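Local atomic coordinates of ORF14 (Streptomyces clavuligerus, PDB entry 2WPX), a protein that is a tandem GNAT protein that binds acetyl coenzyme A and probably acts as an acyltransferase in the clavulanic acid pathway. Residues D88-H93 with A104-A109; A123-S128 with V329-E334; I153-H158 with Y325-F330. All blocks are in the same frame, centred on the assembly; numbering follows the deposited sequence.

Contact 1 is buried and apolar between strand and helix, with its polar bonds going to acetyl coenzyme A. Contacts 2 and 3 are partly buried pairings of antiparallel strands, knit by backbone hydrogen bonds. They use the two edges of strand 323-334: 123-128 pairs with one, 153-158 with the other, and both share Val329 and Phe330. Contact 2 adds a Trp-Glu bond and still reaches the cofactor pocket through Ala123. Contact 3 lies away from the annotated sites and relies on a His-Asp bond and a ring stack. Contacts 1 and 2 meet where Trp106 CZ2 packs on Ala333 CB, 3.6 Å away.

Contact 1: residues D88-H93 with A104-A109; sequences DQLLVH and ALWAHA. With ACO (acetyl coenzyme *a), chain C.
Leu90 O accepts a hydrogen bond from N4P of acetyl coenzyme A at 2.9 Å, while the side chain of Leu90 packs on helix 104-109. Two residues on, Val92 N donates to O9P of the cofactor, also at 2.9 Å. The pantetheine arm therefore binds this strand edge much as another strand would. The contact with the helix is apolar. Leu90 CG stands anti to the backbone N (chi1 -166°), and the two methyls beyond it part company. Leu90 CD2 meets Leu105 CD1 at 4.0 Å, the two leucines sliding past each other in opposite directions. Leu90 CD1 comes in the ring plane to the edge of Trp106, 4.0 Å from CE3. Leu105 CD1 also touches Val92 CG2 at 3.8 Å, so one methyl spans two strand residues. The Trp106 ring reaches the ligand as well: CZ3 lies 3.9 Å from CH3 of the acetyl group. Strand and helix run nearly antiparallel at 156°, with their axes 9.5 Å apart. Asp88 and Gln89 form a classic beta bulge opposite Arg75. Backbone N atoms of Arg98, Gly100, Gly102 and Arg103 also bind the cofactor. Bulged strand, glycine-bearing loop and following helix make up the acetyl-CoA site of the GNAT fold, within its beta-alpha-beta unit.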
loop_
_atom_site.group_PDB
_atom_site.type_symbol
_atom_site.label_atom_id
_atom_site.label_comp_id
_atom_site.label_asym_id
_atom_site.label_seq_id
_atom_site.Cartn_x
_atom_site.Cartn_y
_atom_site.Cartn_z
ATOM N N ASP A 88 -9.333 -5.981 -2.355
ATOM C CA ASP A 88 -8.299 -5.040 -2.748
ATOM C C ASP A 88 -8.912 -3.909 -3.552
ATOM O O ASP A 88 -8.296 -2.864 -3.694
ATOM C CB ASP A 88 -7.221 -5.713 -3.553
ATOM C CG ASP A 88 -6.090 -6.222 -2.690
ATOM O OD1 ASP A 88 -5.218 -6.906 -3.264
ATOM O OD2 ASP A 88 -6.009 -5.909 -1.465
ATOM N N GLN A 89 -10.127 -4.127 -4.058
ATOM C CA GLN A 89 -10.842 -3.112 -4.781
ATOM C C GLN A 89 -12.322 -3.399 -4.818
ATOM O O GLN A 89 -12.737 -4.498 -5.206
ATOM C CB GLN A 89 -10.295 -2.894 -6.219
ATOM C CG GLN A 89 -11.049 -1.818 -7.002
ATOM C CD GLN A 89 -10.557 -1.668 -8.455
ATOM O OE1 GLN A 89 -9.910 -0.668 -8.821
ATOM N NE2 GLN A 89 -10.837 -2.659 -9.274
ATOM N N LEU A 90 -13.119 -2.410 -4.425
ATOM C CA LEU A 90 -14.555 -2.451 -4.664
ATOM C C LEU A 90 -14.981 -1.032 -5.081
ATOM O O LEU A 90 -15.111 -0.147 -4.247
ATOM C CB LEU A 90 -15.314 -2.926 -3.393
ATOM C CG LEU A 90 -16.776 -3.342 -3.601
ATOM C CD1 LEU A 90 -17.252 -4.280 -2.517
ATOM C CD2 LEU A 90 -17.748 -2.092 -3.743
ATOM N N LEU A 91 -15.234 -0.825 -6.364
ATOM C CA LEU A 91 -15.371 0.514 -6.923
ATOM C C LEU A 91 -16.613 0.626 -7.857
ATOM O O LEU A 91 -16.881 -0.254 -8.692
ATOM C CB LEU A 91 -14.079 0.851 -7.688
ATOM C CG LEU A 91 -13.807 2.237 -8.295
ATOM C CD1 LEU A 91 -12.434 2.349 -8.865
ATOM C CD2 LEU A 91 -14.744 2.435 -9.434
ATOM N N VAL A 92 -17.392 1.685 -7.689
ATOM C CA VAL A 92 -18.603 1.866 -8.477
ATOM C C VAL A 92 -18.423 3.201 -9.208
ATOM O O VAL A 92 -17.920 4.172 -8.622
ATOM C CB VAL A 92 -19.850 1.814 -7.552
ATOM C CG1 VAL A 92 -21.125 2.248 -8.251
ATOM C CG2 VAL A 92 -20.063 0.410 -7.011
ATOM N N HIS A 93 -18.708 3.200 -10.502
ATOM C CA HIS A 93 -18.618 4.396 -11.342
ATOM C C HIS A 93 -19.372 5.551 -10.657
ATOM O O HIS A 93 -20.565 5.423 -10.307
ATOM C CB HIS A 93 -19.180 4.069 -12.754
ATOM C CG HIS A 93 -19.183 5.225 -13.734
ATOM N ND1 HIS A 93 -18.676 5.108 -15.023
ATOM C CD2 HIS A 93 -19.714 6.475 -13.656
ATOM C CE1 HIS A 93 -18.834 6.254 -15.668
ATOM N NE2 HIS A 93 -19.470 7.096 -14.863
ATOM N N ALA A 104 -24.478 -5.212 -4.794
ATOM C CA ALA A 104 -24.340 -6.380 -5.639
ATOM C C ALA A 104 -22.849 -6.840 -5.680
ATOM O O ALA A 104 -22.580 -8.033 -5.675
ATOM C CB ALA A 104 -24.899 -6.073 -7.049
ATOM N N LEU A 105 -21.904 -5.904 -5.644
ATOM C CA LEU A 105 -20.478 -6.260 -5.693
ATOM C C LEU A 105 -20.053 -6.991 -4.421
ATOM O O LEU A 105 -19.349 -7.973 -4.434
ATOM C CB LEU A 105 -19.647 -5.008 -5.903
ATOM C CG LEU A 105 -19.600 -4.533 -7.356
ATOM C CD1 LEU A 105 -18.855 -3.170 -7.400
ATOM C CD2 LEU A 105 -18.954 -5.586 -8.322
ATOM N N TRP A 106 -20.573 -6.507 -3.312
ATOM C CA TRP A 106 -20.310 -7.068 -2.042
ATOM C C TRP A 106 -20.920 -8.469 -1.938
ATOM O O TRP A 106 -20.321 -9.394 -1.338
ATOM C CB TRP A 106 -20.954 -6.160 -1.004
ATOM C CG TRP A 106 -20.764 -6.701 0.313
ATOM C CD1 TRP A 106 -21.645 -7.455 1.025
ATOM C CD2 TRP A 106 -19.570 -6.623 1.093
ATOM N NE1 TRP A 106 -21.097 -7.799 2.255
ATOM C CE2 TRP A 106 -19.818 -7.308 2.310
ATOM C CE3 TRP A 106 -18.322 -5.997 0.910
ATOM C CZ2 TRP A 106 -18.861 -7.410 3.304
ATOM C CZ3 TRP A 106 -17.364 -6.111 1.909
ATOM C CH2 TRP A 106 -17.641 -6.821 3.084
ATOM N N ALA A 107 -22.116 -8.634 -2.479
ATOM C CA ALA A 107 -22.756 -9.941 -2.471
ATOM C C ALA A 107 -21.957 -10.921 -3.320
ATOM O O ALA A 107 -21.851 -12.104 -2.982
ATOM C CB ALA A 107 -24.226 -9.855 -2.978
ATOM N N HIS A 108 -21.426 -10.441 -4.436
ATOM C CA HIS A 108 -20.568 -11.250 -5.284
ATOM C C HIS A 108 -19.259 -11.560 -4.510
ATOM O O HIS A 108 -18.808 -12.709 -4.468
ATOM C CB HIS A 108 -20.344 -10.523 -6.633
ATOM C CG HIS A 108 -19.602 -11.323 -7.656
ATOM N ND1 HIS A 108 -18.392 -10.914 -8.179
ATOM C CD2 HIS A 108 -19.887 -12.499 -8.264
ATOM C CE1 HIS A 108 -17.946 -11.809 -9.036
ATOM N NE2 HIS A 108 -18.828 -12.787 -9.103
ATOM N N ALA A 109 -18.682 -10.550 -3.861
ATOM C CA ALA A 109 -17.520 -10.756 -2.923
ATOM C C ALA A 109 -17.693 -11.902 -1.905
ATOM O O ALA A 109 -16.902 -12.808 -1.883
ATOM C CB ALA A 109 -17.137 -9.435 -2.176
HETATM N N1A ACO C . -23.324 8.107 2.038
HETATM C C2A ACO C . -24.076 7.508 2.950
HETATM N N3A ACO C . -24.479 6.225 2.873
HETATM C C4A ACO C . -24.087 5.473 1.844
HETATM C C5A ACO C . -23.288 6.067 0.881
HETATM C C6A ACO C . -22.909 7.397 0.984
HETATM N N6A ACO C . -22.135 7.945 0.050
HETATM N N7A ACO C . -23.037 5.154 -0.053
HETATM C C8A ACO C . -23.605 4.014 0.332
HETATM N N9A ACO C . -24.244 4.204 1.465
HETATM C C1B ACO C . -24.983 3.089 2.094
HETATM C C2B ACO C . -26.509 3.194 2.083
HETATM O O2B ACO C . -27.008 2.325 3.092
HETATM C C3B ACO C . -26.819 2.592 0.757
HETATM O O3B ACO C . -28.070 1.934 0.736
HETATM P P3B ACO C . -29.321 2.757 0.174
HETATM O O7A ACO C . -30.752 1.984 0.025
HETATM O O8A ACO C . -29.241 4.283 0.421
HETATM O O9A ACO C . -29.701 2.837 1.626
HETATM C C4B ACO C . -25.854 1.399 0.672
HETATM O O4B ACO C . -24.664 1.805 1.394
HETATM C C5B ACO C . -25.946 1.656 -0.849
HETATM O O5B ACO C . -25.004 1.030 -1.472
HETATM P P1A ACO C . -25.042 0.899 -2.983
HETATM O O1A ACO C . -24.898 -0.672 -3.259
HETATM O O2A ACO C . -26.138 1.615 -3.763
HETATM O O3A ACO C . -23.801 1.815 -3.229
HETATM P P2A ACO C . -22.743 2.168 -4.329
HETATM O O4A ACO C . -22.963 3.712 -4.503
HETATM O O5A ACO C . -22.892 1.488 -5.641
HETATM O O6A ACO C . -21.374 2.011 -3.417
HETATM C CBP ACO C . -19.240 2.836 -2.588
HETATM C CCP ACO C . -19.978 2.116 -3.736
HETATM C CDP ACO C . -20.546 2.848 -1.814
HETATM C CEP ACO C . -18.400 1.621 -2.435
HETATM C CAP ACO C . -18.893 3.952 -3.608
HETATM O OAP ACO C . -18.899 5.146 -2.892
HETATM C C9P ACO C . -17.453 3.793 -4.144
HETATM O O9P ACO C . -17.227 3.115 -5.137
HETATM N N8P ACO C . -16.538 4.597 -3.599
HETATM C C7P ACO C . -15.114 4.555 -3.984
HETATM C C6P ACO C . -14.651 3.145 -3.642
HETATM C C5P ACO C . -14.669 2.799 -2.161
HETATM O O5P ACO C . -14.394 3.610 -1.290
HETATM N N4P ACO C . -14.963 1.562 -1.905
HETATM C C3P ACO C . -14.822 1.042 -0.561
HETATM C C2P ACO C . -16.135 0.523 -0.017
HETATM S S1P ACO C . -15.637 -0.049 1.625
HETATM C C ACO C . -15.741 -1.734 1.360
HETATM O O ACO C . -15.758 -2.148 0.200
HETATM C CH3 ACO C . -15.858 -2.619 2.602
#

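Contact 2: residues A123-S128 with V329-E334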
loop_
_atom_site.group_PDB
_atom_site.type_symbol
_atom_site.label_atom_id
_atom_site.label_comp_id
_atom_site.label_asym_id
_atom_site.label_seq_id
_atom_site.Cartn_x
_atom_site.Cartn_y
_atom_site.Cartn_z
ATOM N N ALA A 123 -11.139 -5.594 4.733
ATOM C CA ALA A 123 -11.185 -4.409 3.945
ATOM C C ALA A 123 -10.503 -3.249 4.646
ATOM O O ALA A 123 -10.578 -3.122 5.868
ATOM C CB ALA A 123 -12.679 -4.055 3.648
ATOM N N THR A 124 -9.840 -2.417 3.865
ATOM C CA THR A 124 -9.348 -1.147 4.324
ATOM C C THR A 124 -10.270 0.015 3.851
ATOM O O THR A 124 -10.537 0.181 2.662
ATOM C CB THR A 124 -7.951 -0.899 3.847
ATOM O OG1 THR A 124 -7.141 -2.016 4.213
ATOM C CG2 THR A 124 -7.401 0.307 4.523
ATOM N N VAL A 125 -10.740 0.816 4.793
ATOM C CA VAL A 125 -11.704 1.824 4.467
ATOM C C VAL A 125 -11.093 3.156 4.737
ATOM O O VAL A 125 -10.436 3.364 5.779
ATOM C CB VAL A 125 -12.972 1.667 5.316
ATOM C CG1 VAL A 125 -13.952 2.760 4.948
ATOM C CG2 VAL A 125 -13.568 0.225 5.139
ATOM N N VAL A 126 -11.291 4.096 3.824
ATOM C CA VAL A 126 -10.805 5.421 4.100
ATOM C C VAL A 126 -11.718 6.341 4.946
ATOM O O VAL A 126 -12.855 6.633 4.568
ATOM C CB VAL A 126 -10.461 6.112 2.837
ATOM C CG1 VAL A 126 -10.036 7.582 3.183
ATOM C CG2 VAL A 126 -9.367 5.281 2.111
ATOM N N GLU A 127 -11.193 6.846 6.057
ATOM C CA GLU A 127 -11.990 7.568 7.011
ATOM C C GLU A 127 -11.243 8.814 7.402
ATOM O O GLU A 127 -10.127 9.001 6.945
ATOM C CB GLU A 127 -12.336 6.686 8.234
ATOM C CG GLU A 127 -13.094 5.380 7.830
ATOM C CD GLU A 127 -13.815 4.795 9.007
ATOM O OE1 GLU A 127 -14.478 5.605 9.698
ATOM O OE2 GLU A 127 -13.680 3.556 9.275
ATOM N N SER A 128 -11.886 9.686 8.188
ATOM C CA SER A 128 -11.258 10.889 8.732
ATOM C C SER A 128 -10.392 10.712 9.971
ATOM O O SER A 128 -10.611 9.868 10.811
ATOM C CB SER A 128 -12.293 11.962 9.070
ATOM O OG SER A 128 -13.252 12.059 8.042
ATOM N N VAL A 329 -8.803 2.518 7.945
ATOM C CA VAL A 329 -9.459 1.760 9.005
ATOM C C VAL A 329 -9.786 0.315 8.553
ATOM O O VAL A 329 -10.330 0.114 7.455
ATOM C CB VAL A 329 -10.769 2.431 9.479
ATOM C CG1 VAL A 329 -11.270 1.733 10.734
ATOM C CG2 VAL A 329 -10.598 3.883 9.697
ATOM N N PHE A 330 -9.440 -0.674 9.387
ATOM C CA PHE A 330 -9.589 -2.080 9.009
ATOM C C PHE A 330 -10.936 -2.600 9.405
ATOM O O PHE A 330 -11.365 -2.463 10.572
ATOM C CB PHE A 330 -8.442 -2.932 9.568
ATOM C CG PHE A 330 -7.098 -2.391 9.190
ATOM C CD1 PHE A 330 -6.643 -2.481 7.887
ATOM C CD2 PHE A 330 -6.321 -1.688 10.118
ATOM C CE1 PHE A 330 -5.397 -1.897 7.513
ATOM C CE2 PHE A 330 -5.103 -1.108 9.750
ATOM C CZ PHE A 330 -4.641 -1.220 8.455
ATOM N N TRP A 331 -11.653 -3.141 8.423
ATOM C CA TRP A 331 -12.988 -3.668 8.673
ATOM C C TRP A 331 -13.003 -5.124 8.294
ATOM O O TRP A 331 -12.200 -5.568 7.473
ATOM C CB TRP A 331 -14.051 -2.934 7.849
ATOM C CG TRP A 331 -14.422 -1.438 8.206
ATOM C CD1 TRP A 331 -13.624 -0.354 8.128
ATOM C CD2 TRP A 331 -15.693 -0.952 8.613
ATOM N NE1 TRP A 331 -14.311 0.795 8.427
ATOM C CE2 TRP A 331 -15.584 0.452 8.759
ATOM C CE3 TRP A 331 -16.920 -1.569 8.902
ATOM C CZ2 TRP A 331 -16.666 1.266 9.144
ATOM C CZ3 TRP A 331 -17.991 -0.767 9.282
ATOM C CH2 TRP A 331 -17.850 0.639 9.410
ATOM N N THR A 332 -13.992 -5.843 8.799
ATOM C CA THR A 332 -14.059 -7.282 8.615
ATOM C C THR A 332 -15.524 -7.708 8.583
ATOM O O THR A 332 -16.410 -7.033 9.173
ATOM C CB THR A 332 -13.318 -8.041 9.770
ATOM O OG1 THR A 332 -13.392 -9.439 9.532
ATOM C CG2 THR A 332 -13.982 -7.766 11.171
ATOM N N ALA A 333 -15.798 -8.819 7.914
ATOM C CA ALA A 333 -17.182 -9.248 7.709
ATOM C C ALA A 333 -17.235 -10.753 7.550
ATOM O O ALA A 333 -16.295 -11.355 7.060
ATOM C CB ALA A 333 -17.750 -8.611 6.472
ATOM N N GLU A 334 -18.346 -11.344 7.982
ATOM C CA GLU A 334 -18.631 -12.738 7.652
ATOM C C GLU A 334 -18.942 -12.956 6.137
ATOM O O GLU A 334 -19.682 -12.197 5.484
ATOM C CB GLU A 334 -19.739 -13.295 8.561
ATOM C CG GLU A 334 -19.319 -13.467 10.032
ATOM C CD GLU A 334 -20.371 -14.223 10.854
ATOM O OE1 GLU A 334 -21.361 -13.615 11.270
ATOM O OE2 GLU A 334 -20.226 -15.438 11.083
#
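Backbone hydrogen bonds between Ala123 and Trp331, and between Val125 and Val329, join the two strands as antiparallel neighbours. Each couple is a hydrogen-bonded pair with two bonds. Trp331 N to Ala123 O is nearly straight, 2.8 Å at 175°. Ala123 N to Trp331 O is more bent, at 139°. Thr124 and Phe330 between them form a non-hydrogen-bonded pair. CA-H...O contacts from Phe330 CA to Ala123 O and from Thr124 CA to Val329 O add to the pairing.

One side-chain hydrogen bond crosses the strands. Trp331 NE1 donates a hydrogen bond to Glu127 OE2 at 3.0 Å, with the oxygen at the ring edge and close to the ring plane. The bond uses the anti side of the carboxylate. OE2 also forms a salt bridge with Arg150 NE, so two groups grip this oxygen, and the arginine probably stabilises its negative charge.

The remaining contacts are mainly apolar. Val329 CG2 packs against the Glu127 stem, 3.5 Å from CG. Ala140 and Ala143 of helix 138-145 touch the Trp331 indole. Beside Thr124, Phe330 points the same way, with CE1 3.7 Å from OG1.

Ala123 borders the acetyl coenzyme A pocket. Strand 323-334 lies between strands 120-127 and 149-162, the place a GNAT fold usually gives to its own last strand. This arrangement is consistent with strand exchange between the tandem GNAT domains.

Contact 3: residues I153-H158 with Y325-F330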
loop_
_atom_site.group_PDB
_atom_site.type_symbol
_atom_site.label_atom_id
_atom_site.label_comp_id
_atom_site.label_asym_id
_atom_site.label_seq_id
_atom_site.Cartn_x
_atom_site.Cartn_y
_atom_site.Cartn_z
ATOM N N ILE A 153 -8.045 -3.234 15.828
ATOM C CA ILE A 153 -6.611 -3.060 15.682
ATOM C C ILE A 153 -6.338 -1.615 15.244
ATOM O O ILE A 153 -7.222 -0.912 14.735
ATOM C CB ILE A 153 -6.011 -4.077 14.655
ATOM C CG1 ILE A 153 -6.518 -3.779 13.249
ATOM C CG2 ILE A 153 -6.308 -5.542 15.106
ATOM C CD1 ILE A 153 -6.488 -4.943 12.301
ATOM N N PRO A 154 -5.111 -1.159 15.468
ATOM C CA PRO A 154 -4.637 0.145 15.107
ATOM C C PRO A 154 -4.954 0.392 13.666
ATOM O O PRO A 154 -4.571 -0.412 12.825
ATOM C CB PRO A 154 -3.128 -0.008 15.189
ATOM C CG PRO A 154 -2.900 -1.049 16.162
ATOM C CD PRO A 154 -4.060 -1.990 16.089
ATOM N N ALA A 155 -5.628 1.502 13.387
ATOM C CA ALA A 155 -5.753 2.010 12.057
ATOM C C ALA A 155 -4.420 2.625 11.550
ATOM O O ALA A 155 -3.487 2.885 12.338
ATOM C CB ALA A 155 -6.878 3.042 12.002
ATOM N N GLY A 156 -4.362 2.890 10.240
ATOM C CA GLY A 156 -3.168 3.484 9.669
ATOM C C GLY A 156 -3.333 4.987 9.597
ATOM O O GLY A 156 -4.400 5.485 9.234
ATOM N N THR A 157 -2.296 5.733 9.928
ATOM C CA THR A 157 -2.329 7.160 9.640
ATOM C C THR A 157 -1.594 7.446 8.358
ATOM O O THR A 157 -0.379 7.225 8.265
ATOM C CB THR A 157 -1.604 7.967 10.704
ATOM O OG1 THR A 157 -2.127 7.620 11.974
ATOM C CG2 THR A 157 -1.788 9.444 10.461
ATOM N N HIS A 158 -2.325 7.992 7.391
ATOM C CA HIS A 158 -1.813 8.145 6.042
ATOM C C HIS A 158 -1.344 9.564 5.855
ATOM O O HIS A 158 -2.126 10.477 6.059
ATOM C CB HIS A 158 -2.892 7.757 5.030
ATOM C CG HIS A 158 -2.427 7.801 3.617
ATOM N ND1 HIS A 158 -3.191 8.326 2.609
ATOM C CD2 HIS A 158 -1.270 7.391 3.034
ATOM C CE1 HIS A 158 -2.534 8.255 1.459
ATOM N NE2 HIS A 158 -1.368 7.677 1.687
ATOM N N TYR A 325 -3.143 13.130 6.770
ATOM C CA TYR A 325 -4.217 13.575 5.917
ATOM C C TYR A 325 -5.529 12.775 6.082
ATOM O O TYR A 325 -6.575 13.372 6.259
ATOM C CB TYR A 325 -3.768 13.515 4.479
ATOM C CG TYR A 325 -4.664 14.329 3.631
ATOM C CD1 TYR A 325 -4.483 15.717 3.532
ATOM C CD2 TYR A 325 -5.702 13.740 2.923
ATOM C CE1 TYR A 325 -5.311 16.487 2.755
ATOM C CE2 TYR A 325 -6.530 14.504 2.125
ATOM C CZ TYR A 325 -6.332 15.877 2.052
ATOM O OH TYR A 325 -7.163 16.653 1.249
ATOM N N ASP A 326 -5.475 11.439 6.009
ATOM C CA ASP A 326 -6.656 10.614 6.225
ATOM C C ASP A 326 -6.294 9.311 6.958
ATOM O O ASP A 326 -5.109 9.038 7.227
ATOM C CB ASP A 326 -7.392 10.365 4.920
ATOM C CG ASP A 326 -6.490 9.760 3.880
ATOM O OD1 ASP A 326 -6.712 9.972 2.666
ATOM O OD2 ASP A 326 -5.517 9.080 4.265
ATOM N N ARG A 327 -7.316 8.513 7.276
ATOM C CA ARG A 327 -7.171 7.374 8.180
ATOM C C ARG A 327 -7.525 6.070 7.446
ATOM O O ARG A 327 -8.509 6.028 6.686
ATOM C CB ARG A 327 -8.100 7.542 9.369
ATOM C CG ARG A 327 -7.855 6.531 10.491
ATOM C CD ARG A 327 -8.658 6.860 11.756
ATOM N NE ARG A 327 -8.276 6.044 12.911
ATOM C CZ ARG A 327 -9.133 5.369 13.679
ATOM N NH1 ARG A 327 -10.440 5.408 13.431
ATOM N NH2 ARG A 327 -8.693 4.657 14.710
ATOM N N TRP A 328 -6.730 5.015 7.661
ATOM C CA TRP A 328 -6.931 3.749 6.956
ATOM C C TRP A 328 -7.485 2.729 7.930
ATOM O O TRP A 328 -6.716 2.166 8.686
ATOM C CB TRP A 328 -5.589 3.244 6.389
ATOM C CG TRP A 328 -5.208 3.905 5.146
ATOM C CD1 TRP A 328 -5.875 4.911 4.530
ATOM C CD2 TRP A 328 -4.030 3.649 4.347
ATOM N NE1 TRP A 328 -5.207 5.290 3.378
ATOM C CE2 TRP A 328 -4.091 4.511 3.226
ATOM C CE3 TRP A 328 -2.940 2.762 4.460
ATOM C CZ2 TRP A 328 -3.080 4.519 2.205
ATOM C CZ3 TRP A 328 -1.949 2.758 3.431
ATOM C CH2 TRP A 328 -2.034 3.614 2.326
ATOM N N VAL A 329 -8.803 2.518 7.945
ATOM C CA VAL A 329 -9.459 1.760 9.005
ATOM C C VAL A 329 -9.786 0.315 8.553
ATOM O O VAL A 329 -10.330 0.114 7.455
ATOM C CB VAL A 329 -10.769 2.431 9.479
ATOM C CG1 VAL A 329 -11.270 1.733 10.734
ATOM C CG2 VAL A 329 -10.598 3.883 9.697
ATOM N N PHE A 330 -9.440 -0.674 9.387
ATOM C CA PHE A 330 -9.589 -2.080 9.009
ATOM C C PHE A 330 -10.936 -2.600 9.405
ATOM O O PHE A 330 -11.365 -2.463 10.572
ATOM C CB PHE A 330 -8.442 -2.932 9.568
ATOM C CG PHE A 330 -7.098 -2.391 9.190
ATOM C CD1 PHE A 330 -6.643 -2.481 7.887
ATOM C CD2 PHE A 330 -6.321 -1.688 10.118
ATOM C CE1 PHE A 330 -5.397 -1.897 7.513
ATOM C CE2 PHE A 330 -5.103 -1.108 9.750
ATOM C CZ PHE A 330 -4.641 -1.220 8.455
HETATM O O HOH W 1 -8.188 -0.183 12.127
#
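His158 has the most surface covered in this contact, held by Asp326 at its edge and Trp328 over one face. His158 ND1 donates to the syn lone pair of Asp326 OD2 at 3.0 Å. The bond lies in the imidazole plane, and ring and carboxylate are nearly coplanar, 13° apart. His158 CG is anti to the backbone N (chi1 -176°), and the side chain lies beside that of Asp326, pointing the same way. The other nitrogen, NE2, is hydrogen-bonded to Glu303 OE1.

Trp328 stacks on the imidazole in offset fashion, its six-membered ring centroid 4.4 Å from that of His158 and the planes at 24°. CZ2 sits over the centre of the imidazole. His158 CB makes a CH-pi contact over the five-membered ring of the indole.

Ala155 is smaller but central. Its CB lies over one face of the Arg327 guanidinium, 3.4 Å from NE. The same methyl touches Trp328 O. Arg327 extends from CG to NE, and its NH2 forms a salt bridge with Glu308.

The backbones pair antiparallel around these side chains. Gly156 N bonds to Trp328 O at 2.9 Å, and Trp328 N answers to Gly156 O. At the other end Tyr325 N reaches His158 O at 2.9 Å, whereas Asp326 N makes only a weak bond to it. Tyr325 and Asp326 thus form a classic beta bulge facing His158. Beyond the strand pairing, a water links Ile153 O and Phe330 N, accepting from the latter at 3.1 Å.

With a carboxylate at each ring nitrogen, His158 is fixed in rotation, and its protonated form would probably be stabilised.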